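Local coordinates for N-terminal acetyltransferase-like protein (PDB 5NNP) that probably serves as the TPR-repeat auxiliary subunit of an N-terminal acetyltransferase complex that acetylates protein N termini, at residues His331-Ser336 and Tyr385-Leu390. Sequence-based numbering, arbitrary orientation.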
loop_
_atom_site.group_PDB
_atom_site.type_symbol
_atom_site.label_atom_id
_atom_site.label_comp_id
_atom_site.label_asym_id
_atom_site.label_seq_id
_atom_site.Cartn_x
_atom_site.Cartn_y
_atom_site.Cartn_z
ATOM N N HIS A 331 24.244 2.574 0.595
ATOM C CA HIS A 331 23.759 3.428 1.678
ATOM C C HIS A 331 24.901 4.049 2.488
ATOM O O HIS A 331 24.702 5.059 3.166
ATOM C CB HIS A 331 22.852 2.633 2.620
ATOM C CG HIS A 331 23.565 1.545 3.371
ATOM N ND1 HIS A 331 23.873 0.323 2.807
ATOM C CD2 HIS A 331 24.031 1.498 4.641
ATOM C CE1 HIS A 331 24.495 -0.430 3.698
ATOM N NE2 HIS A 331 24.608 0.262 4.819
ATOM N N LEU A 332 26.080 3.431 2.438
ATOM C CA LEU A 332 27.255 3.928 3.166
ATOM C C LEU A 332 27.951 5.089 2.455
ATOM O O LEU A 332 28.771 5.782 3.045
ATOM C CB LEU A 332 28.274 2.808 3.377
ATOM C CG LEU A 332 27.893 1.629 4.264
ATOM C CD1 LEU A 332 28.928 0.539 4.116
ATOM C CD2 LEU A 332 27.783 2.062 5.713
ATOM N N TYR A 333 27.613 5.293 1.187
ATOM C CA TYR A 333 28.311 6.257 0.341
ATOM C C TYR A 333 28.051 7.717 0.747
ATOM O O TYR A 333 28.566 8.641 0.112
ATOM C CB TYR A 333 27.926 6.033 -1.132
ATOM C CG TYR A 333 28.724 4.941 -1.808
ATOM C CD1 TYR A 333 29.080 3.783 -1.119
ATOM C CD2 TYR A 333 29.120 5.060 -3.137
ATOM C CE1 TYR A 333 29.819 2.777 -1.735
ATOM C CE2 TYR A 333 29.853 4.058 -3.761
ATOM C CZ TYR A 333 30.201 2.923 -3.052
ATOM O OH TYR A 333 30.934 1.930 -3.656
ATOM N N SER A 334 27.259 7.923 1.797
ATOM C CA SER A 334 27.039 9.269 2.322
ATOM C C SER A 334 28.335 9.759 2.956
ATOM O O SER A 334 28.622 10.950 2.952
ATOM C CB SER A 334 25.884 9.299 3.336
ATOM O OG SER A 334 26.190 8.586 4.530
ATOM N N ASP A 335 29.106 8.821 3.497
ATOM C CA ASP A 335 30.416 9.100 4.067
ATOM C C ASP A 335 31.475 8.963 2.972
ATOM O O ASP A 335 31.664 7.889 2.399
ATOM C CB ASP A 335 30.698 8.155 5.239
ATOM C CG ASP A 335 32.040 8.415 5.903
ATOM O OD1 ASP A 335 33.065 8.464 5.190
ATOM O OD2 ASP A 335 32.077 8.558 7.144
ATOM N N SER A 336 32.161 10.059 2.687
ATOM C CA SER A 336 33.153 10.087 1.627
ATOM C C SER A 336 34.230 9.021 1.826
ATOM O O SER A 336 34.608 8.321 0.884
ATOM C CB SER A 336 33.795 11.470 1.550
ATOM O OG SER A 336 34.454 11.642 0.313
ATOM N N TYR A 385 25.569 8.283 -8.613
ATOM C CA TYR A 385 25.629 9.732 -8.725
ATOM C C TYR A 385 26.517 10.353 -7.647
ATOM O O TYR A 385 26.994 11.483 -7.780
ATOM C CB TYR A 385 24.216 10.316 -8.662
ATOM C CG TYR A 385 23.598 10.304 -7.285
ATOM C CD1 TYR A 385 22.883 9.203 -6.830
ATOM C CD2 TYR A 385 23.721 11.408 -6.438
ATOM C CE1 TYR A 385 22.313 9.198 -5.567
ATOM C CE2 TYR A 385 23.157 11.416 -5.173
ATOM C CZ TYR A 385 22.455 10.310 -4.742
ATOM O OH TYR A 385 21.896 10.315 -3.483
ATOM N N MET A 386 26.749 9.600 -6.584
ATOM C CA MET A 386 27.540 10.094 -5.470
ATOM C C MET A 386 29.027 9.971 -5.752
ATOM O O MET A 386 29.844 10.651 -5.136
ATOM C CB MET A 386 27.178 9.344 -4.189
ATOM C CG MET A 386 25.706 9.449 -3.819
ATOM S SD MET A 386 25.470 9.800 -2.072
ATOM C CE MET A 386 26.573 11.202 -1.879
ATOM N N SER A 387 29.372 9.103 -6.692
ATOM C CA SER A 387 30.765 8.900 -7.070
ATOM C C SER A 387 30.918 8.784 -8.584
ATOM O O SER A 387 31.803 8.089 -9.075
ATOM C CB SER A 387 31.316 7.650 -6.387
ATOM O OG SER A 387 30.350 6.615 -6.372
ATOM N N ARG A 388 30.061 9.492 -9.315
ATOM C CA ARG A 388 29.939 9.295 -10.754
ATOM C C ARG A 388 31.196 9.636 -11.538
ATOM O O ARG A 388 31.804 10.701 -11.362
ATOM C CB ARG A 388 28.771 10.111 -11.304
ATOM C CG ARG A 388 28.490 9.869 -12.778
ATOM C CD ARG A 388 27.069 10.270 -13.121
ATOM N NE ARG A 388 26.100 9.349 -12.535
ATOM C CZ ARG A 388 24.799 9.597 -12.446
ATOM N NH1 ARG A 388 24.319 10.745 -12.902
ATOM N NH2 ARG A 388 23.979 8.703 -11.901
ATOM N N ASP A 389 31.569 8.698 -12.401
ATOM C CA ASP A 389 32.571 8.911 -13.431
ATOM C C ASP A 389 32.196 7.986 -14.580
ATOM O O ASP A 389 32.654 6.850 -14.649
ATOM C CB ASP A 389 33.977 8.625 -12.906
ATOM C CG ASP A 389 35.062 8.898 -13.940
ATOM O OD1 ASP A 389 34.782 8.803 -15.154
ATOM O OD2 ASP A 389 36.204 9.203 -13.531
ATOM N N LEU A 390 31.346 8.479 -15.470
ATOM C CA LEU A 390 30.704 7.627 -16.456
ATOM C C LEU A 390 31.705 6.994 -17.413
ATOM O O LEU A 390 31.465 5.909 -17.945
ATOM C CB LEU A 390 29.657 8.419 -17.235
ATOM C CG LEU A 390 28.531 8.982 -16.370
ATOM C CD1 LEU A 390 27.472 9.615 -17.246
ATOM C CD2 LEU A 390 27.927 7.894 -15.494
#
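Tyr333 reaches across to the loop of Met386 and Ser387 with one edge of its ring, while the Met386 methyl rests against its backbone carbonyl oxygen in van der Waals contact. From CB, which faces Met386 CB without touching it, the tyrosine extends with CG anti to its own carbonyl carbon (chi1 -83°). CD2 and CE2 then pass Ser387 OG, which approaches the ring edge near its plane, 3.7 Å from CE2. This is a van der Waals contact: the serine hydroxyl donates its hydrogen bond to the carbonyl of His381. At the tip, Tyr333 OH is bonded to both His381 ND1 and Tyr377 OH, so two partners on helix 369-381 hold the phenol in place, and Phe326 packs edge-to-face with its ring. Met386 takes another route. Its chain bends at chi2 (-135°) and chi3 (50°), bringing the methyl CE to 3.8 Å from Tyr333 O, with SD at 4.0 Å from the same oxygen. Helix 336-352 adds to the join through Lys339, whose NZ bonds to Met386 O and which is also touched by the side chains of Tyr333 and Ser387. The contact thus ties the linker between helices 325-329 and 336-352 to the loop inside a predicted TPR (374-407), loop-to-loop packing within an all-helical, TPR-type superhelical scaffold.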